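Local atomic coordinates of alpha-2,3-sialyltransferase (Campylobacter jejuni, PDB entry 2P2V), a protein that probably transfers sialic acid from a CMP-sialic acid donor onto glycan acceptors in alpha-2,3 linkage, this chain being the N-terminal, sialyltransferase-family part of a longer membrane protein. Residues I63-F68 and N93-T98; N49-E54 and Y89-I94; I22-N27 and Y153-A158. One frame throughout, in Å; residues are numbered along the deposited sequence.

Contact 1 (I63-F68 and N93-T98); sequences IKAVFF and NIFCST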
loop_
_atom_site.group_PDB
_atom_site.type_symbol
_atom_site.label_atom_id
_atom_site.label_comp_id
_atom_site.label_asym_id
_atom_site.label_seq_id
_atom_site.Cartn_x
_atom_site.Cartn_y
_atom_site.Cartn_z
ATOM N N ILE A 63 32.282 13.312 5.185
ATOM C CA ILE A 63 31.506 12.215 5.746
ATOM C C ILE A 63 30.690 11.486 4.659
ATOM O O ILE A 63 29.917 12.115 3.893
ATOM C CB ILE A 63 30.598 12.700 6.954
ATOM C CG1 ILE A 63 31.440 13.354 8.046
ATOM C CG2 ILE A 63 29.906 11.483 7.521
ATOM C CD1 ILE A 63 30.628 14.247 9.039
ATOM N N LYS A 64 30.883 10.173 4.521
ATOM C CA LYS A 64 30.123 9.422 3.579
ATOM C C LYS A 64 28.654 9.287 4.023
ATOM O O LYS A 64 27.753 9.438 3.207
ATOM C CB LYS A 64 30.730 8.010 3.336
ATOM C CG LYS A 64 30.040 7.210 2.233
ATOM C CD LYS A 64 30.295 7.747 0.789
ATOM C CE LYS A 64 29.912 6.710 -0.264
ATOM N NZ LYS A 64 30.240 7.206 -1.635
ATOM N N ALA A 65 28.399 9.013 5.290
ATOM C CA ALA A 65 26.983 9.016 5.712
ATOM C C ALA A 65 26.971 9.461 7.148
ATOM O O ALA A 65 27.840 9.095 7.920
ATOM C CB ALA A 65 26.364 7.684 5.640
ATOM N N VAL A 66 25.902 10.161 7.526
ATOM C CA VAL A 66 25.680 10.417 8.925
ATOM C C VAL A 66 24.438 9.698 9.353
ATOM O O VAL A 66 23.556 9.429 8.523
ATOM C CB VAL A 66 25.446 11.962 9.240
ATOM C CG1 VAL A 66 26.751 12.802 9.012
ATOM C CG2 VAL A 66 24.282 12.524 8.420
ATOM N N PHE A 67 24.313 9.453 10.668
ATOM C CA PHE A 67 23.220 8.605 11.150
ATOM C C PHE A 67 22.626 9.288 12.345
ATOM O O PHE A 67 23.357 9.632 13.273
ATOM C CB PHE A 67 23.720 7.235 11.610
ATOM C CG PHE A 67 24.239 6.386 10.481
ATOM C CD1 PHE A 67 25.488 6.671 9.940
ATOM C CD2 PHE A 67 23.458 5.376 9.943
ATOM C CE1 PHE A 67 25.937 5.896 8.827
ATOM C CE2 PHE A 67 23.901 4.627 8.839
ATOM C CZ PHE A 67 25.116 4.905 8.315
ATOM N N PHE A 68 21.310 9.413 12.334
ATOM C CA PHE A 68 20.590 10.134 13.444
ATOM C C PHE A 68 19.381 9.333 13.908
ATOM O O PHE A 68 18.705 8.623 13.124
ATOM C CB PHE A 68 20.066 11.499 12.920
ATOM C CG PHE A 68 21.140 12.457 12.430
ATOM C CD1 PHE A 68 22.230 12.858 13.246
ATOM C CD2 PHE A 68 21.072 12.955 11.141
ATOM C CE1 PHE A 68 23.216 13.719 12.751
ATOM C CE2 PHE A 68 22.017 13.862 10.676
ATOM C CZ PHE A 68 23.102 14.252 11.511
ATOM N N ASN A 93 25.293 11.371 2.514
ATOM C CA ASN A 93 24.067 10.614 2.721
ATOM C C ASN A 93 23.606 10.878 4.130
ATOM O O ASN A 93 24.404 11.001 5.014
ATOM C CB ASN A 93 24.319 9.092 2.688
ATOM C CG ASN A 93 24.663 8.577 1.290
ATOM O OD1 ASN A 93 23.775 8.221 0.556
ATOM N ND2 ASN A 93 25.966 8.501 0.951
ATOM N N ILE A 94 22.306 10.821 4.349
ATOM C CA ILE A 94 21.800 11.041 5.716
ATOM C C ILE A 94 20.829 9.930 6.059
ATOM O O ILE A 94 19.816 9.788 5.378
ATOM C CB ILE A 94 21.026 12.403 5.861
ATOM C CG1 ILE A 94 21.944 13.581 5.576
ATOM C CG2 ILE A 94 20.478 12.473 7.301
ATOM C CD1 ILE A 94 21.207 14.981 5.503
ATOM N N PHE A 95 21.138 9.104 7.063
ATOM C CA PHE A 95 20.244 8.015 7.472
ATOM C C PHE A 95 19.536 8.326 8.795
ATOM O O PHE A 95 20.137 8.942 9.672
ATOM C CB PHE A 95 20.991 6.742 7.789
ATOM C CG PHE A 95 21.565 6.056 6.547
ATOM C CD1 PHE A 95 22.759 6.484 6.055
ATOM C CD2 PHE A 95 20.895 5.013 5.940
ATOM C CE1 PHE A 95 23.324 5.869 4.889
ATOM C CE2 PHE A 95 21.427 4.391 4.786
ATOM C CZ PHE A 95 22.661 4.834 4.302
ATOM N N CYS A 96 18.331 7.792 8.922
ATOM C CA CYS A 96 17.652 7.703 10.213
ATOM C C CYS A 96 17.813 6.283 10.716
ATOM O O CYS A 96 17.409 5.323 10.025
ATOM C CB CYS A 96 16.182 8.066 10.013
ATOM S SG CYS A 96 15.391 8.156 11.632
ATOM N N SER A 97 18.520 6.114 11.825
ATOM C CA SER A 97 18.781 4.810 12.445
ATOM C C SER A 97 17.502 4.175 13.018
ATOM O O SER A 97 17.018 4.528 14.131
ATOM C CB SER A 97 19.824 4.969 13.530
ATOM O OG SER A 97 20.972 5.673 13.085
ATOM N N THR A 98 16.922 3.256 12.246
ATOM C CA THR A 98 15.589 2.757 12.490
ATOM C C THR A 98 15.550 1.234 12.493
ATOM O O THR A 98 16.375 0.595 11.843
ATOM C CB THR A 98 14.601 3.280 11.375
ATOM O OG1 THR A 98 15.233 3.229 10.071
ATOM C CG2 THR A 98 14.135 4.757 11.680
#
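Phe67 and Phe95 lie side by side on neighbouring parallel strands, their rings nearly parallel (4°) but slid apart until they barely overlap, with Phe67 CE2 3.5 Å from Phe95 CD1. Both side chains put CG beside the backbone N and anti to the carbonyl carbon (chi1 -68° and -71°), which sends the two rings the same way. Ala65 CB closes on the edge of the Phe95 ring, 3.6 Å from CE1, while Ser97 OG comes to the edge of Phe67. Met154 and Ile157 of helix 150-161 also pack on Phe67. On the sheet face of Val66, Phe68 and Ile94, Val66 CG2 touches Ile94 CG1 at 3.8 Å, and Phe68 CD2 lies 3.9 Å from Ile94 CG2; Phe73 of helix 73-85 covers this side. Backbone bonds such as Phe95 N to Val66 O (2.8 Å) join the strands. At the strand start, Asn93 ND2 gives a nearly straight bond to Lys64 O (3.0 Å), which lies in the plane of the amide. Glu10 accepts from the same ND2 and pairs with Lys64 NZ. The chemistry is split: hydrocarbon and aromatic groups on both faces, backbone bonds between the strands, and charge confined to one end.

Contact 2 (N49-E54 and Y89-I94); sequences NQFYFE and YEIKNI. With CSF (cytidine-5'-monophosphate-3-fluoro-N-acetyl-neuraminic acid), chain O.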
loop_
_atom_site.group_PDB
_atom_site.type_symbol
_atom_site.label_atom_id
_atom_site.label_comp_id
_atom_site.label_asym_id
_atom_site.label_seq_id
_atom_site.Cartn_x
_atom_site.Cartn_y
_atom_site.Cartn_z
ATOM N N ASN A 49 24.875 11.013 15.232
ATOM C CA ASN A 49 24.411 11.813 16.364
ATOM C C ASN A 49 25.166 13.145 16.483
ATOM O O ASN A 49 25.237 13.866 15.492
ATOM C CB ASN A 49 24.411 10.960 17.625
ATOM C CG ASN A 49 23.517 9.708 17.488
ATOM O OD1 ASN A 49 22.650 9.640 16.621
ATOM N ND2 ASN A 49 23.712 8.741 18.362
ATOM N N GLN A 50 25.649 13.502 17.691
ATOM C CA GLN A 50 26.272 14.813 17.860
ATOM C C GLN A 50 27.767 14.842 17.473
ATOM O O GLN A 50 28.580 15.392 18.203
ATOM C CB GLN A 50 26.065 15.301 19.292
ATOM C CG GLN A 50 24.635 15.701 19.588
ATOM C CD GLN A 50 23.718 14.506 19.907
ATOM O OE1 GLN A 50 22.941 14.084 19.060
ATOM N NE2 GLN A 50 23.786 13.984 21.145
ATOM N N PHE A 51 28.134 14.297 16.312
ATOM C CA PHE A 51 29.539 14.247 15.915
ATOM C C PHE A 51 30.144 15.667 15.779
ATOM O O PHE A 51 31.341 15.898 16.017
ATOM C CB PHE A 51 29.703 13.441 14.591
ATOM C CG PHE A 51 29.092 14.107 13.414
ATOM C CD1 PHE A 51 27.768 13.859 13.056
ATOM C CD2 PHE A 51 29.820 15.024 12.672
ATOM C CE1 PHE A 51 27.174 14.549 11.993
ATOM C CE2 PHE A 51 29.250 15.711 11.599
ATOM C CZ PHE A 51 27.909 15.478 11.261
ATOM N N TYR A 52 29.313 16.608 15.345
ATOM C CA TYR A 52 29.742 17.977 15.018
ATOM C C TYR A 52 30.053 18.802 16.278
ATOM O O TYR A 52 30.557 19.940 16.172
ATOM C CB TYR A 52 28.653 18.714 14.210
ATOM C CG TYR A 52 27.269 18.560 14.791
ATOM C CD1 TYR A 52 26.468 17.461 14.452
ATOM C CD2 TYR A 52 26.758 19.499 15.671
ATOM C CE1 TYR A 52 25.238 17.278 14.980
ATOM C CE2 TYR A 52 25.517 19.322 16.219
ATOM C CZ TYR A 52 24.743 18.215 15.867
ATOM O OH TYR A 52 23.481 18.043 16.390
ATOM N N PHE A 53 29.740 18.239 17.432
ATOM C CA PHE A 53 30.191 18.790 18.720
ATOM C C PHE A 53 31.727 18.785 18.822
ATOM O O PHE A 53 32.301 19.559 19.611
ATOM C CB PHE A 53 29.625 17.989 19.883
ATOM C CG PHE A 53 28.219 18.381 20.317
ATOM C CD1 PHE A 53 27.229 18.713 19.391
ATOM C CD2 PHE A 53 27.878 18.363 21.669
ATOM C CE1 PHE A 53 25.926 19.014 19.806
ATOM C CE2 PHE A 53 26.567 18.708 22.109
ATOM C CZ PHE A 53 25.602 19.029 21.165
ATOM N N GLU A 54 32.394 17.948 18.018
ATOM C CA GLU A 54 33.865 17.869 18.003
ATOM C C GLU A 54 34.504 19.229 17.761
ATOM O O GLU A 54 34.054 19.994 16.903
ATOM C CB GLU A 54 34.370 16.845 16.951
ATOM C CG GLU A 54 34.156 17.263 15.505
ATOM C CD GLU A 54 34.572 16.189 14.510
ATOM O OE1 GLU A 54 34.979 15.102 14.974
ATOM O OE2 GLU A 54 34.509 16.434 13.261
ATOM N N TYR A 89 31.044 20.606 6.872
ATOM C CA TYR A 89 31.307 19.250 6.407
ATOM C C TYR A 89 30.684 19.042 5.065
ATOM O O TYR A 89 29.760 19.765 4.665
ATOM C CB TYR A 89 30.721 18.218 7.364
ATOM C CG TYR A 89 31.255 18.205 8.783
ATOM C CD1 TYR A 89 32.222 17.290 9.170
ATOM C CD2 TYR A 89 30.718 19.045 9.769
ATOM C CE1 TYR A 89 32.692 17.227 10.478
ATOM C CE2 TYR A 89 31.176 19.013 11.042
ATOM C CZ TYR A 89 32.141 18.075 11.424
ATOM O OH TYR A 89 32.558 18.037 12.749
ATOM N N GLU A 90 31.172 18.000 4.396
ATOM C CA GLU A 90 30.568 17.480 3.208
ATOM C C GLU A 90 29.936 16.167 3.665
ATOM O O GLU A 90 30.617 15.293 4.245
ATOM C CB GLU A 90 31.672 17.189 2.204
ATOM C CG GLU A 90 31.192 16.727 0.870
ATOM C CD GLU A 90 32.371 16.375 0.010
ATOM O OE1 GLU A 90 33.144 17.321 -0.318
ATOM O OE2 GLU A 90 32.542 15.156 -0.271
ATOM N N ILE A 91 28.637 16.033 3.421
ATOM C CA ILE A 91 27.867 14.869 3.902
ATOM C C ILE A 91 27.165 14.308 2.702
ATOM O O ILE A 91 26.306 15.006 2.080
ATOM C CB ILE A 91 26.864 15.293 4.969
ATOM C CG1 ILE A 91 27.618 15.836 6.183
ATOM C CG2 ILE A 91 25.954 14.076 5.361
ATOM C CD1 ILE A 91 26.749 16.517 7.260
ATOM N N LYS A 92 27.532 13.079 2.313
ATOM C CA LYS A 92 26.959 12.481 1.131
ATOM C C LYS A 92 25.617 11.790 1.296
ATOM O O LYS A 92 24.881 11.655 0.323
ATOM C CB LYS A 92 27.953 11.563 0.407
ATOM C CG LYS A 92 29.133 12.369 -0.164
ATOM C CD LYS A 92 30.298 11.427 -0.488
ATOM C CE LYS A 92 31.292 12.102 -1.419
ATOM N NZ LYS A 92 30.619 12.385 -2.717
ATOM N N ASN A 93 25.293 11.371 2.514
ATOM C CA ASN A 93 24.067 10.614 2.721
ATOM C C ASN A 93 23.606 10.878 4.130
ATOM O O ASN A 93 24.404 11.001 5.014
ATOM C CB ASN A 93 24.319 9.092 2.688
ATOM C CG ASN A 93 24.663 8.577 1.290
ATOM O OD1 ASN A 93 23.775 8.221 0.556
ATOM N ND2 ASN A 93 25.966 8.501 0.951
ATOM N N ILE A 94 22.306 10.821 4.349
ATOM C CA ILE A 94 21.800 11.041 5.716
ATOM C C ILE A 94 20.829 9.930 6.059
ATOM O O ILE A 94 19.816 9.788 5.378
ATOM C CB ILE A 94 21.026 12.403 5.861
ATOM C CG1 ILE A 94 21.944 13.581 5.576
ATOM C CG2 ILE A 94 20.478 12.473 7.301
ATOM C CD1 ILE A 94 21.207 14.981 5.503
HETATM C C5A CSF O . 21.701 8.021 23.768
HETATM C C4A CSF O . 22.735 6.931 24.027
HETATM C C2A CSF O . 23.292 6.841 21.527
HETATM O O6A CSF O . 22.384 7.957 21.401
HETATM C C6A CSF O . 22.161 8.828 22.540
HETATM C C3A CSF O . 22.947 6.049 22.788
HETATM O O4A CSF O . 22.262 6.087 25.067
HETATM N N5A CSF O . 21.696 8.888 24.967
HETATM C C7A CSF O . 21.126 9.863 22.113
HETATM C C8A CSF O . 21.595 10.618 20.874
HETATM C C9A CSF O . 20.521 11.599 20.358
HETATM O O9A CSF O . 21.011 12.396 19.255
HETATM O O8A CSF O . 22.863 11.278 21.184
HETATM O O7A CSF O . 19.867 9.197 21.908
HETATM C C1A CSF O . 23.078 5.873 20.373
HETATM O OBA CSF O . 23.612 4.733 20.487
HETATM O OAA CSF O . 22.399 6.252 19.380
HETATM O O1A CSF O . 24.704 7.157 21.477
HETATM O O2A CSF O . 25.762 8.623 23.165
HETATM N N1 CSF O . 29.860 5.851 22.462
HETATM C C2 CSF O . 30.526 4.940 23.337
HETATM N N3 CSF O . 30.976 5.354 24.559
HETATM C C4 CSF O . 30.810 6.643 24.933
HETATM C C5 CSF O . 30.163 7.553 24.087
HETATM C C6 CSF O . 29.696 7.133 22.844
HETATM C "C3'" CSF O . 27.094 5.314 20.584
HETATM C "C2'" CSF O . 28.200 4.448 21.157
HETATM C "C1'" CSF O . 29.400 5.395 21.132
HETATM O "O4'" CSF O . 29.093 6.521 20.280
HETATM C "C4'" CSF O . 27.785 6.367 19.728
HETATM P PA CSF O . 25.490 8.567 21.681
HETATM O "O5'" CSF O . 26.927 8.289 20.971
HETATM C "C5'" CSF O . 27.046 7.703 19.676
HETATM O "O3'" CSF O . 26.236 4.546 19.749
HETATM O "O2'" CSF O . 28.435 3.302 20.294
HETATM N N4 CSF O . 31.262 7.080 26.148
HETATM O O2 CSF O . 30.660 3.736 22.983
HETATM O O3A CSF O . 24.888 9.717 20.927
HETATM C C10 CSF O . 20.528 9.454 25.317
HETATM O O10 CSF O . 19.475 9.302 24.680
HETATM C C11 CSF O . 20.580 10.323 26.553
HETATM F F3A CSF O . 21.799 5.341 22.514
#
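Tyr89 receives Phe51 on one face of its ring and Glu54 at its hydroxyl. The aromatic pair is T-shaped, with planes at 81°: Phe51 CE2 stands over the centre of the Tyr89 ring, 3.7 Å from CZ, and the two side chains run past one another, pointing opposite ways. A further edge atom, Phe51 CZ, reaches Ile91 CD1 at 4.3 Å. Glu54 and Tyr89 meet tip to tip, the hydroxyl OH giving a 2.6 Å hydrogen bond to OE2. It arrives on the anti side of that oxygen, 29° out of the carboxylate plane. The other oxygen, OE1, forms a salt bridge with Arg47, so both ends of the buried carboxylate are engaged. Tyr52 adds CB, 4.1 Å from Tyr89 CE2.

Just ahead in the chain, Asn49 ND2 donates to phosphate O3A and to carboxylate OAA of the donor analogue, 3.0 Å to each. Gln50 grips the glycerol tail: OE1 accepts from O9A at 2.6 Å and NE2 gives to O8A. The loop carrying these residues follows strand 44-48, and a donor bound at the C-terminal ends of parallel strands is characteristic of Rossmann-like glycosyltransferase sites.

Contact 3 (I22-N27 and Y153-A158); sequences IIIAGN and YMCAIA. With CSF (cytidine-5'-monophosphate-3-fluoro-N-acetyl-neuraminic acid), chain O.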
loop_
_atom_site.group_PDB
_atom_site.type_symbol
_atom_site.label_atom_id
_atom_site.label_comp_id
_atom_site.label_asym_id
_atom_site.label_seq_id
_atom_site.Cartn_x
_atom_site.Cartn_y
_atom_site.Cartn_z
ATOM N N ILE A 22 35.880 1.128 5.725
ATOM C CA ILE A 22 34.996 2.130 6.334
ATOM C C ILE A 22 35.511 2.426 7.726
ATOM O O ILE A 22 35.878 1.515 8.457
ATOM C CB ILE A 22 33.501 1.625 6.272
ATOM C CG1 ILE A 22 32.520 2.716 6.798
ATOM C CG2 ILE A 22 33.291 0.344 7.056
ATOM C CD1 ILE A 22 32.441 3.924 5.914
ATOM N N ILE A 23 35.554 3.707 8.096
ATOM C CA ILE A 23 35.855 4.107 9.446
ATOM C C ILE A 23 34.504 4.506 10.010
ATOM O O ILE A 23 33.779 5.271 9.357
ATOM C CB ILE A 23 36.782 5.343 9.492
ATOM C CG1 ILE A 23 37.988 5.179 8.538
ATOM C CG2 ILE A 23 37.173 5.684 10.923
ATOM C CD1 ILE A 23 38.731 3.837 8.686
ATOM N N ILE A 24 34.219 3.991 11.202
ATOM C CA ILE A 24 32.970 4.153 11.889
ATOM C C ILE A 24 33.289 4.741 13.245
ATOM O O ILE A 24 33.970 4.112 14.069
ATOM C CB ILE A 24 32.204 2.813 11.983
ATOM C CG1 ILE A 24 31.847 2.306 10.567
ATOM C CG2 ILE A 24 30.967 2.994 12.896
ATOM C CD1 ILE A 24 31.107 0.972 10.514
ATOM N N ALA A 25 32.831 5.974 13.474
ATOM C CA ALA A 25 33.155 6.671 14.703
ATOM C C ALA A 25 31.971 6.912 15.604
ATOM O O ALA A 25 30.943 7.483 15.178
ATOM C CB ALA A 25 33.862 7.946 14.401
ATOM N N GLY A 26 32.102 6.452 16.843
ATOM C CA GLY A 26 31.209 6.871 17.925
ATOM C C GLY A 26 31.678 8.234 18.395
ATOM O O GLY A 26 32.599 8.844 17.827
ATOM N N ASN A 27 31.047 8.724 19.456
ATOM C CA ASN A 27 31.416 10.021 19.973
ATOM C C ASN A 27 31.989 9.933 21.393
ATOM O O ASN A 27 31.919 10.897 22.128
ATOM C CB ASN A 27 30.211 10.981 19.919
ATOM C CG ASN A 27 29.690 11.178 18.499
ATOM O OD1 ASN A 27 30.455 11.434 17.558
ATOM N ND2 ASN A 27 28.390 11.029 18.338
ATOM N N TYR A 153 25.000 -0.222 15.006
ATOM C CA TYR A 153 24.060 -0.055 13.900
ATOM C C TYR A 153 24.780 0.353 12.627
ATOM O O TYR A 153 24.511 -0.198 11.558
ATOM C CB TYR A 153 23.005 1.031 14.307
ATOM C CG TYR A 153 21.838 1.132 13.370
ATOM C CD1 TYR A 153 20.645 0.482 13.661
ATOM C CD2 TYR A 153 21.924 1.888 12.204
ATOM C CE1 TYR A 153 19.593 0.567 12.765
ATOM C CE2 TYR A 153 20.882 1.968 11.305
ATOM C CZ TYR A 153 19.718 1.330 11.623
ATOM O OH TYR A 153 18.660 1.415 10.763
ATOM N N MET A 154 25.689 1.320 12.743
ATOM C CA MET A 154 26.461 1.804 11.609
ATOM C C MET A 154 27.302 0.671 11.001
ATOM O O MET A 154 27.482 0.629 9.751
ATOM C CB MET A 154 27.387 2.960 12.011
ATOM C CG MET A 154 26.600 4.297 12.250
ATOM S SD MET A 154 27.725 5.687 12.436
ATOM C CE MET A 154 28.360 5.286 14.019
ATOM N N CYS A 155 27.816 -0.207 11.854
ATOM C CA CYS A 155 28.569 -1.413 11.321
ATOM C C CYS A 155 27.674 -2.309 10.457
ATOM O O CYS A 155 28.069 -2.755 9.369
ATOM C CB CYS A 155 29.144 -2.240 12.475
ATOM S SG CYS A 155 30.511 -1.428 13.315
ATOM N N ALA A 156 26.467 -2.577 10.946
ATOM C CA ALA A 156 25.480 -3.374 10.227
ATOM C C ALA A 156 25.162 -2.705 8.901
ATOM O O ALA A 156 25.126 -3.346 7.833
ATOM C CB ALA A 156 24.154 -3.613 11.160
ATOM N N ILE A 157 24.958 -1.372 8.916
ATOM C CA ILE A 157 24.650 -0.672 7.693
ATOM C C ILE A 157 25.817 -0.816 6.694
ATOM O O ILE A 157 25.599 -1.124 5.497
ATOM C CB ILE A 157 24.400 0.858 7.955
ATOM C CG1 ILE A 157 23.044 1.023 8.653
ATOM C CG2 ILE A 157 24.387 1.618 6.632
ATOM C CD1 ILE A 157 21.827 0.971 7.742
ATOM N N ALA A 158 27.019 -0.602 7.200
ATOM C CA ALA A 158 28.257 -0.711 6.357
ATOM C C ALA A 158 28.340 -2.098 5.702
ATOM O O ALA A 158 28.566 -2.202 4.475
ATOM C CB ALA A 158 29.495 -0.404 7.172
HETATM C C5A CSF O . 21.701 8.021 23.768
HETATM C C4A CSF O . 22.735 6.931 24.027
HETATM C C2A CSF O . 23.292 6.841 21.527
HETATM O O6A CSF O . 22.384 7.957 21.401
HETATM C C6A CSF O . 22.161 8.828 22.540
HETATM C C3A CSF O . 22.947 6.049 22.788
HETATM O O4A CSF O . 22.262 6.087 25.067
HETATM N N5A CSF O . 21.696 8.888 24.967
HETATM C C7A CSF O . 21.126 9.863 22.113
HETATM C C8A CSF O . 21.595 10.618 20.874
HETATM C C9A CSF O . 20.521 11.599 20.358
HETATM O O9A CSF O . 21.011 12.396 19.255
HETATM O O8A CSF O . 22.863 11.278 21.184
HETATM O O7A CSF O . 19.867 9.197 21.908
HETATM C C1A CSF O . 23.078 5.873 20.373
HETATM O OBA CSF O . 23.612 4.733 20.487
HETATM O OAA CSF O . 22.399 6.252 19.380
HETATM O O1A CSF O . 24.704 7.157 21.477
HETATM O O2A CSF O . 25.762 8.623 23.165
HETATM N N1 CSF O . 29.860 5.851 22.462
HETATM C C2 CSF O . 30.526 4.940 23.337
HETATM N N3 CSF O . 30.976 5.354 24.559
HETATM C C4 CSF O . 30.810 6.643 24.933
HETATM C C5 CSF O . 30.163 7.553 24.087
HETATM C C6 CSF O . 29.696 7.133 22.844
HETATM C "C3'" CSF O . 27.094 5.314 20.584
HETATM C "C2'" CSF O . 28.200 4.448 21.157
HETATM C "C1'" CSF O . 29.400 5.395 21.132
HETATM O "O4'" CSF O . 29.093 6.521 20.280
HETATM C "C4'" CSF O . 27.785 6.367 19.728
HETATM P PA CSF O . 25.490 8.567 21.681
HETATM O "O5'" CSF O . 26.927 8.289 20.971
HETATM C "C5'" CSF O . 27.046 7.703 19.676
HETATM O "O3'" CSF O . 26.236 4.546 19.749
HETATM O "O2'" CSF O . 28.435 3.302 20.294
HETATM N N4 CSF O . 31.262 7.080 26.148
HETATM O O2 CSF O . 30.660 3.736 22.983
HETATM O O3A CSF O . 24.888 9.717 20.927
HETATM C C10 CSF O . 20.528 9.454 25.317
HETATM O O10 CSF O . 19.475 9.302 24.680
HETATM C C11 CSF O . 20.580 10.323 26.553
HETATM F F3A CSF O . 21.799 5.341 22.514
#
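Ile24 meets Met154, Cys155 and Ala158 through aliphatic and sulfur atoms, with no aromatic ring or side-chain amide wedged between strand and helix. The flat groups stand at the margins. The Tyr153 ring makes an edge-to-face pair with Phe99, and its OH bonds to Thr98 O. The Asn27 amide, whose ND2 donates to Cys48 O, lies near the ribose of the bound donor analogue, 3.8 Å from ND2 to C5'.

Between these margins, Ile24 does most of the touching. Its chi1 of -63° sets CG1 beside the backbone N and CG2 anti to it, so the two branches diverge. CG2 meets Met154 CE at 3.6 Å, while CD1, carried outward by an extended chi2 of 179°, comes down on the helix backbone, 3.6 Å from Cys155 CA. Cys155 SG flanks the same methyl at 3.7 Å. This is the helix-on-sheet packing of a Rossmann-like alpha/beta fold: the helix runs nearly antiparallel to the strand, axes 9.1 Å apart, then leads into strand 165-169, the neighbour of strand 21-25 in the parallel sheet.

Met154 is bent at chi3 (-72°), which brings CE also to 3.6 Å from Ala25 O. Toward the start of the strand, Ile22 CG2 rests on Ala158 CB at 3.9 Å. Past the strand's C-terminal end the chain reaches the donor analogue: Asn27 N gives a hydrogen bond to ribose O4' at 3.1 Å, with Gly26 CA close against that same oxygen. Ser150, on the first turn of the helix, hydrogen-bonds to the donor analogue too.

From the N terminus, strand 21-25 opens the outermost loop, closed only when helix 150-161 returns at contact 3; contacts 1 and 2 both nest inside it. Segment 49-54 comes next, then 63-68. Segment 89-94 closes contact 2 before 93-98 closes contact 1, so these two loops cross, sharing Asn93 and Ile94 on strand 90-96. Contact 1 completes the beta-alpha-beta unit of strand 62-68, helix 73-85 and strand 90-96; contact 2 ties the donor-binding loop to that unit, and Phe67 O receives Asn49 N. Phe67 also packs on Met154 of contact 3, while Asn27 touches Phe51 and Gln50 beside the donor analogue.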